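Local coordinates for protein 2'-deoxycytidine 5'-triphosphate deaminase (Agrobacterium tumefaciens, PDB 2R9Q) that probably deaminates the cytosine base of dCTP to yield dUTP, a precursor on the route to thymidine nucleotides, at residues D44-S49 with L96-A101; L144-S149 with S161-I166; S205-G210 with L326-I331; L263-A268 with G310-L315. All coordinates share one frame; numbering follows the deposited sequence.

Interaction 1 of 4, residues D44-S49 with L96-A101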
# COMPACT_ATOMS: atom_id res chain seq x y z
N ASP B 44 3.44 29.13 -18.96
CA ASP B 44 2.44 28.47 -18.10
C ASP B 44 1.10 28.27 -18.79
O ASP B 44 0.62 29.13 -19.53
CB ASP B 44 2.23 29.23 -16.79
CG ASP B 44 3.39 29.05 -15.83
OD1 ASP B 44 4.42 28.46 -16.25
OD2 ASP B 44 3.26 29.50 -14.66
N LEU B 45 0.54 27.09 -18.53
CA LEU B 45 -0.75 26.68 -19.03
C LEU B 45 -1.75 26.67 -17.88
O LEU B 45 -1.42 26.27 -16.78
CB LEU B 45 -0.67 25.29 -19.67
CG LEU B 45 0.27 25.08 -20.86
CD1 LEU B 45 0.48 23.56 -21.05
CD2 LEU B 45 -0.28 25.78 -22.10
N ARG B 46 -2.96 27.11 -18.16
CA ARG B 46 -3.99 27.25 -17.17
C ARG B 46 -5.11 26.26 -17.43
O ARG B 46 -5.50 26.05 -18.56
CB ARG B 46 -4.60 28.66 -17.21
CG ARG B 46 -3.66 29.81 -16.91
CD ARG B 46 -4.34 31.14 -17.09
NE ARG B 46 -4.57 31.51 -18.49
CZ ARG B 46 -5.06 32.69 -18.89
NH1 ARG B 46 -5.25 32.93 -20.17
NH2 ARG B 46 -5.35 33.63 -18.01
N LEU B 47 -5.63 25.71 -16.35
CA LEU B 47 -6.84 24.89 -16.37
C LEU B 47 -8.08 25.68 -16.77
O LEU B 47 -8.28 26.85 -16.37
CB LEU B 47 -7.11 24.24 -14.99
CG LEU B 47 -5.98 23.51 -14.26
CD1 LEU B 47 -6.52 22.82 -13.00
CD2 LEU B 47 -5.26 22.54 -15.18
N GLY B 48 -8.89 25.00 -17.57
CA GLY B 48 -10.23 25.43 -17.90
C GLY B 48 -11.21 25.19 -16.75
O GLY B 48 -10.80 24.97 -15.61
N SER B 49 -12.50 25.27 -17.06
CA SER B 49 -13.60 25.19 -16.09
C SER B 49 -14.14 23.78 -15.74
O SER B 49 -14.92 23.65 -14.82
CB SER B 49 -14.78 26.03 -16.60
OG SER B 49 -14.38 27.36 -16.87
N LEU B 96 -7.38 22.66 -21.21
CA LEU B 96 -6.63 23.80 -20.84
C LEU B 96 -7.24 25.01 -21.55
O LEU B 96 -7.85 24.87 -22.60
CB LEU B 96 -5.15 23.58 -21.18
CG LEU B 96 -4.36 22.48 -20.43
CD1 LEU B 96 -2.98 22.26 -21.09
CD2 LEU B 96 -4.22 22.78 -18.94
N MET B 97 -7.11 26.18 -20.94
CA MET B 97 -7.54 27.44 -21.57
C MET B 97 -6.75 27.78 -22.89
O MET B 97 -7.29 28.32 -23.85
CB MET B 97 -7.44 28.58 -20.55
CG MET B 97 -8.41 28.50 -19.37
SD MET B 97 -8.20 29.82 -18.12
CE MET B 97 -8.48 31.27 -19.10
N GLU B 98 -5.47 27.43 -22.94
CA GLU B 98 -4.64 27.72 -24.11
C GLU B 98 -4.82 26.73 -25.24
O GLU B 98 -4.97 25.53 -25.01
CB GLU B 98 -3.17 27.79 -23.72
CG GLU B 98 -2.83 29.01 -22.87
CD GLU B 98 -3.44 28.95 -21.48
OE1 GLU B 98 -3.39 27.86 -20.83
OE2 GLU B 98 -3.98 29.98 -21.04
N SER B 99 -4.85 27.24 -26.46
CA SER B 99 -4.88 26.40 -27.66
C SER B 99 -3.92 26.95 -28.71
O SER B 99 -3.42 28.08 -28.58
CB SER B 99 -6.32 26.14 -28.21
OG SER B 99 -6.96 27.24 -28.83
N LEU B 100 -3.62 26.11 -29.70
CA LEU B 100 -2.55 26.39 -30.64
C LEU B 100 -2.99 26.38 -32.11
O LEU B 100 -3.91 25.68 -32.50
CB LEU B 100 -1.38 25.42 -30.41
CG LEU B 100 -0.68 25.44 -29.05
CD1 LEU B 100 0.27 24.25 -28.97
CD2 LEU B 100 0.06 26.78 -28.76
N ALA B 101 -2.32 27.24 -32.89
CA ALA B 101 -2.24 27.16 -34.35
C ALA B 101 -0.77 27.51 -34.71
O ALA B 101 -0.43 28.64 -35.05
CB ALA B 101 -3.23 28.11 -34.98

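Interaction 2 of 4, residues L144-S149 with S161-I166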
# COMPACT_ATOMS: atom_id res chain seq x y z
N LEU B 144 -5.39 21.80 -26.11
CA LEU B 144 -4.47 21.13 -25.19
C LEU B 144 -5.24 20.63 -23.96
O LEU B 144 -6.23 21.23 -23.52
CB LEU B 144 -3.33 22.07 -24.78
CG LEU B 144 -2.35 22.62 -25.83
CD1 LEU B 144 -1.49 23.78 -25.23
CD2 LEU B 144 -1.44 21.54 -26.45
N TYR B 145 -4.76 19.50 -23.43
CA TYR B 145 -5.35 18.86 -22.27
C TYR B 145 -4.26 18.54 -21.28
O TYR B 145 -3.12 18.23 -21.69
CB TYR B 145 -6.10 17.60 -22.69
CG TYR B 145 -7.24 17.86 -23.63
CD1 TYR B 145 -8.55 17.99 -23.16
CD2 TYR B 145 -7.02 18.01 -25.00
CE1 TYR B 145 -9.59 18.26 -24.03
CE2 TYR B 145 -8.06 18.30 -25.86
CZ TYR B 145 -9.35 18.42 -25.37
OH TYR B 145 -10.40 18.67 -26.22
N LEU B 146 -4.57 18.68 -19.99
CA LEU B 146 -3.68 18.20 -18.91
C LEU B 146 -4.30 17.01 -18.17
O LEU B 146 -5.39 17.08 -17.62
CB LEU B 146 -3.26 19.30 -17.94
CG LEU B 146 -2.03 19.06 -17.05
CD1 LEU B 146 -0.77 18.91 -17.87
CD2 LEU B 146 -1.84 20.13 -15.98
N GLU B 147 -3.60 15.89 -18.22
CA GLU B 147 -3.85 14.78 -17.33
C GLU B 147 -3.20 15.03 -15.96
O GLU B 147 -2.02 15.37 -15.89
CB GLU B 147 -3.28 13.54 -17.95
CG GLU B 147 -3.76 12.25 -17.38
CD GLU B 147 -3.36 11.07 -18.31
OE1 GLU B 147 -2.23 10.55 -18.15
OE2 GLU B 147 -4.19 10.69 -19.19
N ILE B 148 -3.98 14.89 -14.89
CA ILE B 148 -3.52 15.14 -13.54
C ILE B 148 -3.84 13.96 -12.66
O ILE B 148 -4.99 13.56 -12.51
CB ILE B 148 -4.15 16.43 -12.86
CG1 ILE B 148 -4.07 17.68 -13.73
CG2 ILE B 148 -3.49 16.73 -11.48
CD1 ILE B 148 -4.96 18.85 -13.27
N SER B 149 -2.79 13.45 -12.03
CA SER B 149 -2.92 12.50 -10.94
C SER B 149 -2.03 12.86 -9.75
O SER B 149 -0.80 12.71 -9.80
CB SER B 149 -2.60 11.08 -11.40
OG SER B 149 -3.04 10.18 -10.42
N SER B 161 -5.62 27.57 -12.63
CA SER B 161 -4.50 26.93 -11.98
C SER B 161 -3.42 26.60 -13.00
O SER B 161 -3.72 26.26 -14.13
CB SER B 161 -4.93 25.70 -11.16
OG SER B 161 -5.75 26.05 -10.06
N ARG B 162 -2.17 26.77 -12.60
CA ARG B 162 -1.04 26.59 -13.50
C ARG B 162 -0.19 25.48 -12.96
O ARG B 162 0.43 25.64 -11.95
CB ARG B 162 -0.27 27.89 -13.61
CG ARG B 162 -1.00 28.91 -14.45
CD ARG B 162 -0.81 30.32 -14.01
NE ARG B 162 0.60 30.66 -14.01
CZ ARG B 162 1.11 31.88 -13.89
NH1 ARG B 162 0.35 32.94 -13.78
NH2 ARG B 162 2.43 32.03 -13.91
N LEU B 163 -0.20 24.32 -13.61
CA LEU B 163 0.57 23.16 -13.12
C LEU B 163 1.72 22.81 -14.06
O LEU B 163 2.73 22.24 -13.67
CB LEU B 163 -0.34 21.98 -12.87
CG LEU B 163 -1.41 21.98 -11.75
CD1 LEU B 163 -2.61 22.85 -12.11
CD2 LEU B 163 -1.92 20.57 -11.53
N SER B 164 1.61 23.30 -15.29
CA SER B 164 2.44 22.87 -16.37
C SER B 164 2.91 24.04 -17.20
O SER B 164 2.34 25.11 -17.12
CB SER B 164 1.61 21.93 -17.23
OG SER B 164 2.41 21.28 -18.16
N GLN B 165 3.95 23.82 -17.98
CA GLN B 165 4.42 24.81 -18.95
C GLN B 165 4.88 24.22 -20.29
O GLN B 165 5.32 23.08 -20.38
CB GLN B 165 5.48 25.72 -18.36
CG GLN B 165 6.56 25.06 -17.63
CD GLN B 165 7.40 26.02 -16.84
OE1 GLN B 165 8.58 25.76 -16.62
NE2 GLN B 165 6.82 27.15 -16.44
N ILE B 166 4.73 25.04 -21.33
CA ILE B 166 5.04 24.68 -22.71
C ILE B 166 6.19 25.57 -23.24
O ILE B 166 6.15 26.80 -23.13
CB ILE B 166 3.75 24.74 -23.57
CG1 ILE B 166 3.97 24.19 -24.98
CG2 ILE B 166 3.17 26.13 -23.67
CD1 ILE B 166 2.71 24.19 -25.79

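Interaction 3 of 4, residues S205-G210 with L326-I331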
# COMPACT_ATOMS: atom_id res chain seq x y z
N SER B 205 24.92 15.69 -9.43
CA SER B 205 25.08 14.69 -8.41
C SER B 205 24.40 15.14 -7.11
O SER B 205 24.13 16.31 -6.92
CB SER B 205 26.56 14.36 -8.19
OG SER B 205 27.27 15.51 -7.79
N ILE B 206 24.13 14.17 -6.24
CA ILE B 206 23.31 14.41 -5.06
C ILE B 206 24.15 14.81 -3.84
O ILE B 206 25.16 14.19 -3.56
CB ILE B 206 22.36 13.19 -4.75
CG1 ILE B 206 21.12 13.67 -3.99
CG2 ILE B 206 23.08 12.07 -4.04
CD1 ILE B 206 20.07 14.30 -4.92
N ASP B 207 23.71 15.84 -3.13
CA ASP B 207 24.34 16.27 -1.90
C ASP B 207 23.60 15.71 -0.70
O ASP B 207 22.50 16.16 -0.37
CB ASP B 207 24.35 17.78 -1.81
CG ASP B 207 25.34 18.29 -0.79
OD1 ASP B 207 25.55 17.66 0.29
OD2 ASP B 207 25.94 19.35 -1.08
N LEU B 208 24.23 14.75 -0.03
CA LEU B 208 23.68 14.09 1.14
C LEU B 208 24.50 14.40 2.43
O LEU B 208 24.31 13.77 3.46
CB LEU B 208 23.61 12.58 0.85
CG LEU B 208 22.28 11.94 0.46
CD1 LEU B 208 21.27 12.94 -0.05
CD2 LEU B 208 22.51 10.80 -0.56
N LYS B 209 25.38 15.39 2.36
CA LYS B 209 26.25 15.74 3.50
C LYS B 209 25.53 16.60 4.53
O LYS B 209 25.75 16.45 5.74
CB LYS B 209 27.56 16.40 3.04
CG LYS B 209 28.83 15.62 3.42
CD LYS B 209 29.16 14.50 2.45
CE LYS B 209 30.49 13.82 2.79
NZ LYS B 209 30.46 13.09 4.10
N GLY B 210 24.64 17.48 4.07
CA GLY B 210 23.77 18.21 4.97
C GLY B 210 23.98 19.70 4.87
O GLY B 210 25.02 20.15 4.45
N LEU B 326 20.83 5.53 -1.61
CA LEU B 326 21.38 6.59 -2.41
C LEU B 326 22.52 7.21 -1.63
O LEU B 326 22.40 7.52 -0.47
CB LEU B 326 20.31 7.64 -2.75
CG LEU B 326 20.71 8.85 -3.61
CD1 LEU B 326 21.09 8.53 -5.05
CD2 LEU B 326 19.58 9.89 -3.54
N GLU B 327 23.64 7.38 -2.31
CA GLU B 327 24.87 7.84 -1.66
C GLU B 327 25.27 9.19 -2.24
O GLU B 327 25.05 9.45 -3.44
CB GLU B 327 26.01 6.79 -1.84
CG GLU B 327 25.73 5.46 -1.14
CD GLU B 327 26.74 4.38 -1.50
OE1 GLU B 327 27.92 4.53 -1.07
OE2 GLU B 327 26.35 3.39 -2.21
N HIS B 328 25.82 10.03 -1.36
CA HIS B 328 26.39 11.34 -1.70
C HIS B 328 27.36 11.28 -2.90
O HIS B 328 28.14 10.33 -3.03
CB HIS B 328 27.12 11.90 -0.47
CG HIS B 328 27.76 13.24 -0.69
ND1 HIS B 328 27.10 14.43 -0.48
CD2 HIS B 328 29.00 13.58 -1.11
CE1 HIS B 328 27.90 15.44 -0.75
NE2 HIS B 328 29.06 14.95 -1.13
N GLY B 329 27.29 12.27 -3.78
CA GLY B 329 28.07 12.26 -5.02
C GLY B 329 27.51 11.40 -6.13
O GLY B 329 27.97 11.47 -7.24
N GLN B 330 26.50 10.59 -5.84
CA GLN B 330 25.85 9.80 -6.88
C GLN B 330 25.25 10.72 -7.95
O GLN B 330 24.49 11.65 -7.62
CB GLN B 330 24.76 8.94 -6.26
CG GLN B 330 23.80 8.25 -7.23
CD GLN B 330 24.45 7.17 -8.03
OE1 GLN B 330 25.03 6.25 -7.48
NE2 GLN B 330 24.30 7.24 -9.34
N ILE B 331 25.57 10.44 -9.21
CA ILE B 331 24.93 11.11 -10.35
C ILE B 331 23.46 10.73 -10.55
O ILE B 331 23.11 9.56 -10.59
CB ILE B 331 25.69 10.89 -11.68
CG1 ILE B 331 27.10 11.52 -11.58
CG2 ILE B 331 24.90 11.50 -12.86
CD1 ILE B 331 28.07 11.05 -12.66

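Interaction 4 of 4, residues L263-A268 with G310-L315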
# COMPACT_ATOMS: atom_id res chain seq x y z
N LEU B 263 15.26 16.71 -2.64
CA LEU B 263 16.68 16.69 -2.38
C LEU B 263 17.40 17.73 -3.23
O LEU B 263 16.81 18.35 -4.13
CB LEU B 263 17.23 15.28 -2.62
CG LEU B 263 16.69 14.15 -1.74
CD1 LEU B 263 17.16 12.82 -2.31
CD2 LEU B 263 17.11 14.33 -0.28
N VAL B 264 18.69 17.92 -2.94
CA VAL B 264 19.49 18.96 -3.58
C VAL B 264 20.79 18.44 -4.24
O VAL B 264 21.48 17.57 -3.73
CB VAL B 264 19.68 20.23 -2.62
CG1 VAL B 264 19.62 19.86 -1.17
CG2 VAL B 264 20.94 21.00 -2.94
N SER B 265 21.07 18.99 -5.42
CA SER B 265 22.32 18.78 -6.14
C SER B 265 23.55 19.34 -5.42
O SER B 265 23.48 20.37 -4.76
CB SER B 265 22.22 19.37 -7.55
OG SER B 265 22.36 20.77 -7.58
N ARG B 266 24.69 18.66 -5.55
CA ARG B 266 25.96 19.22 -5.08
C ARG B 266 26.37 20.42 -5.95
O ARG B 266 26.81 21.44 -5.43
CB ARG B 266 27.08 18.19 -5.11
CG ARG B 266 26.91 17.04 -4.15
CD ARG B 266 28.20 16.27 -3.98
NE ARG B 266 28.73 15.93 -5.28
CZ ARG B 266 30.01 15.92 -5.61
NH1 ARG B 266 30.98 16.22 -4.74
NH2 ARG B 266 30.33 15.60 -6.85
N GLU B 267 26.18 20.29 -7.26
CA GLU B 267 26.54 21.35 -8.19
C GLU B 267 25.64 22.59 -8.12
O GLU B 267 24.41 22.48 -8.12
CB GLU B 267 26.59 20.83 -9.62
CG GLU B 267 27.55 19.70 -9.82
CD GLU B 267 26.98 18.35 -9.43
OE1 GLU B 267 25.76 18.30 -9.13
OE2 GLU B 267 27.75 17.35 -9.43
N ALA B 268 26.29 23.75 -8.00
CA ALA B 268 25.67 25.05 -8.18
C ALA B 268 25.76 25.34 -9.68
O ALA B 268 26.85 25.46 -10.23
CB ALA B 268 26.41 26.11 -7.37
N GLY B 310 25.81 30.72 -9.69
CA GLY B 310 25.14 29.43 -9.79
C GLY B 310 24.24 29.08 -8.63
O GLY B 310 24.52 29.44 -7.48
N SER B 311 23.15 28.40 -8.93
CA SER B 311 22.23 27.91 -7.89
C SER B 311 22.21 26.39 -7.90
O SER B 311 22.39 25.76 -8.92
CB SER B 311 20.82 28.48 -8.11
OG SER B 311 19.88 27.92 -7.22
N ARG B 312 21.98 25.80 -6.75
CA ARG B 312 21.74 24.37 -6.71
C ARG B 312 20.39 24.03 -7.33
O ARG B 312 19.46 24.84 -7.30
CB ARG B 312 21.84 23.83 -5.28
CG ARG B 312 23.26 23.75 -4.79
CD ARG B 312 23.33 24.09 -3.34
NE ARG B 312 24.72 24.07 -2.88
CZ ARG B 312 25.40 22.98 -2.56
NH1 ARG B 312 24.87 21.77 -2.65
NH2 ARG B 312 26.63 23.11 -2.15
N ALA B 313 20.33 22.87 -7.97
CA ALA B 313 19.07 22.32 -8.41
C ALA B 313 18.43 21.45 -7.30
O ALA B 313 19.09 20.60 -6.68
CB ALA B 313 19.24 21.56 -9.69
N VAL B 314 17.15 21.72 -7.05
CA VAL B 314 16.33 20.94 -6.13
C VAL B 314 15.72 19.82 -6.95
O VAL B 314 15.18 20.07 -7.99
CB VAL B 314 15.23 21.77 -5.52
CG1 VAL B 314 14.42 20.94 -4.53
CG2 VAL B 314 15.81 23.01 -4.90
N LEU B 315 15.85 18.58 -6.47
CA LEU B 315 15.51 17.38 -7.23
C LEU B 315 14.46 16.55 -6.50
O LEU B 315 14.54 16.37 -5.30
CB LEU B 315 16.77 16.50 -7.42
CG LEU B 315 18.02 17.16 -8.06
CD1 LEU B 315 19.32 16.51 -7.54
CD2 LEU B 315 17.97 17.17 -9.59

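Interaction 1 of 4, residues D44-S49 with L96-A101
Arg46 and Glu98 meet crosswise in the mainly beta N-terminal domain, of the dUTPase clan, where strand 42-46 passes the corner that the chain turns at Met97. Their side chains stand at about a right angle, yet the guanidinium and carboxylate planes are only 28° apart, and the two carboxylate oxygens divide the work. Glu98 OE1 accepts the backbone N of Arg46 at 2.8 Å in a nearly straight bond. Glu98 OE2 takes Arg46 NE in a 3.0 Å salt bridge that lies in the guanidinium plane, with a weak bond from Arg46 NH1 beside it; both oxygens are met on the syn side. Ser29 OG bonds to both Arg46 NH1 and Glu98 OE2, tying this buried ion pair to a loop.

Met97 approaches over the flat face instead. Its chain bends at chi3 (60°), which sets CE above the centre of the guanidinium, 3.7 Å from Arg46 CZ. Between the backbones, Met97 N donates to Arg46 O at 2.9 Å. Leu96 supplies the apolar flank by splitting its methyls: Leu96 CD2 lies 3.9 Å from Leu47 CD2, and Leu96 CD1 rests 3.7 Å from Leu45 CD1.

Interaction 2 of 4, residues L144-S149 with S161-I166
Leu146 forks over two successive residues of the strand it faces, Leu163 and Ser164. Its CG stands anti to the backbone N (chi1 -162°), and from there the methyls part: Leu146 CD2 reaches Leu163 CB at 3.9 Å, while Leu146 CD1 lies against Ser164 CB at the same separation. Neighbouring residues of a regular strand point to opposite faces, but here both Leu163 and Ser164 turn toward strand 143-150. The psi of -19° at Leu163, far from an extended value, is consistent with this local break in the alternation.

Ile148 extends the tight part. It crosses Leu163 at about a right angle, with Ile148 CD1 3.9 Å and Ile148 CG2 4.1 Å from Leu163 CD2, two branches on one methyl. The other end is looser. Leu144 CD1 and Ile166 CD1 come no nearer than 4.3 Å, and the CA atoms of that pair are 10.4 Å apart, against 8.1 Å for Leu146 and Ser164. Leu45 touches both Leu144 and Ile166 at this wider end. On the outer side of strand 162-170, Arg162 points away from the contact and forms salt bridges with Asp34, Asp36 and Asp44.

No hydrogen bond joins the segments; the strand axes pass 9.0 Å apart at 132°, each strand bonding within its own sheet. Side chains meshing in this way between two curled antiparallel sheets form part of the hydrophobic core, consistent with the distorted beta barrel of the dUTPase clan.

Interaction 3 of 4, residues S205-G210 with L326-I331
ND1 of His328 receives the backbone N-H of Leu208 at 2.9 Å, with the donor close to the ring plane. The imidazole is enclosed on several sides by the loop that follows strand 202-205. Lys209 crosses it at about a right angle and lays CD over the ring centre, a CH-pi contact of 3.4 Å to the centroid of His328; chi2 of Lys209, at 83°, bends the chain to bring CD there. Ile206 O lies on the side of the opposite face, offset from the ring centre toward ND1. At the edge, Asp207 OD1 is 3.4 Å from His328 CE1, the carboxylate being turned 79° from the ring. The same OD1 accepts Lys209 N at 3.1 Å, closing an Asx turn across Leu208, while Asp207 OD2 forms a salt bridge with Arg312.

Backbone bonds continue the contact beyond the ring. Gly329 N donates to Ile206 O at 2.9 Å, and Ile206 N donates to Gln330 O at the same length, so Ile206 is gripped through both of its polar backbone atoms. Beside these backbone bonds the apolar branches converge: Ile206 CG2 and Leu208 CD2 each lie 4.0 Å from Leu326 CG. Farther out, Glu327 makes a salt bridge with Lys69 of a second subunit.

Ser205 and Ile331 form an antiparallel non-hydrogen-bonded pair, where strands 202-205 and 331-339 adjoin. Residues Glu327 to Gln330 make the type II beta turn leading into the latter strand, with Gly329 at the third position, where a positive phi (79°) is characteristic of this turn.

Interaction 4 of 4, residues L263-A268 with G310-L315
With chi1 at 77°, Ser265 holds OG between its own backbone N and carbonyl carbon, turned toward Ala313. There the hydroxyl serves two partners: it accepts Ala313 N at 2.9 Å and donates to Glu267 O, 2.7 Å from Ser265 OG, meeting a lone pair of that carbonyl. The serine thus carries the hydrogen-bonding pattern across the corner that the chain turns at Arg266 and Glu267. Arg312 leans over the same corner. Its CG is anti to the carbonyl carbon (chi1 -74°) and lies 3.4 Å from Ser265 O. Farther out, Arg312 NH1 makes a weak, bent bond to Ser265 O, while Arg266 O sits 3.3 Å above the guanidinium plane of Arg312, offset toward the rim. The salt bridge to Asp207 OD2 is the stronger tie of Arg312 NH1. Along the aliphatic part, Val264 CG2 packs 3.8 Å from Arg312 CB.

Before the corner the pairing is regular. Leu263 and Leu315 form an antiparallel hydrogen-bonded pair, in which Leu263 N reaches Leu315 O at 2.8 Å; Val264 and Val314 follow as a non-hydrogen-bonded pair, and Ser265 N then donates to Ala313 O at 2.8 Å in an almost straight bond. A bound peptide lies against part of this surface, its backbone hydrogen-bonded to Ser311 OG.

Strands 261-269 and 311-319 are the central and adjacent members of a five-stranded antiparallel sheet in the C-terminal domain, flanked by strand 216-221 beside the former and by strand 289-292 beside the latter.

The four contacts fall into two pairs, one in the N-terminal and one in the C-terminal domain. Interactions 1 and 2, with centres 8 Å apart, follow one another along the chain and share two sheets: strands 42-46 and 162-170 adjoin in one, strands 91-101 and 143-150 in the other. Asp44 ties them directly, through Arg162 and Gln165. Interactions 3 and 4, 11 Å apart, are nested, the second lying inside the long loop closed by the first; Ser205 links them by way of Arg266 and Glu267. The pairs lie on opposite sides of the chain's centre, with interactions 1 and 3 about 38 Å apart between centres, consistent with a chain that carries two beta-rich regions of the same clan.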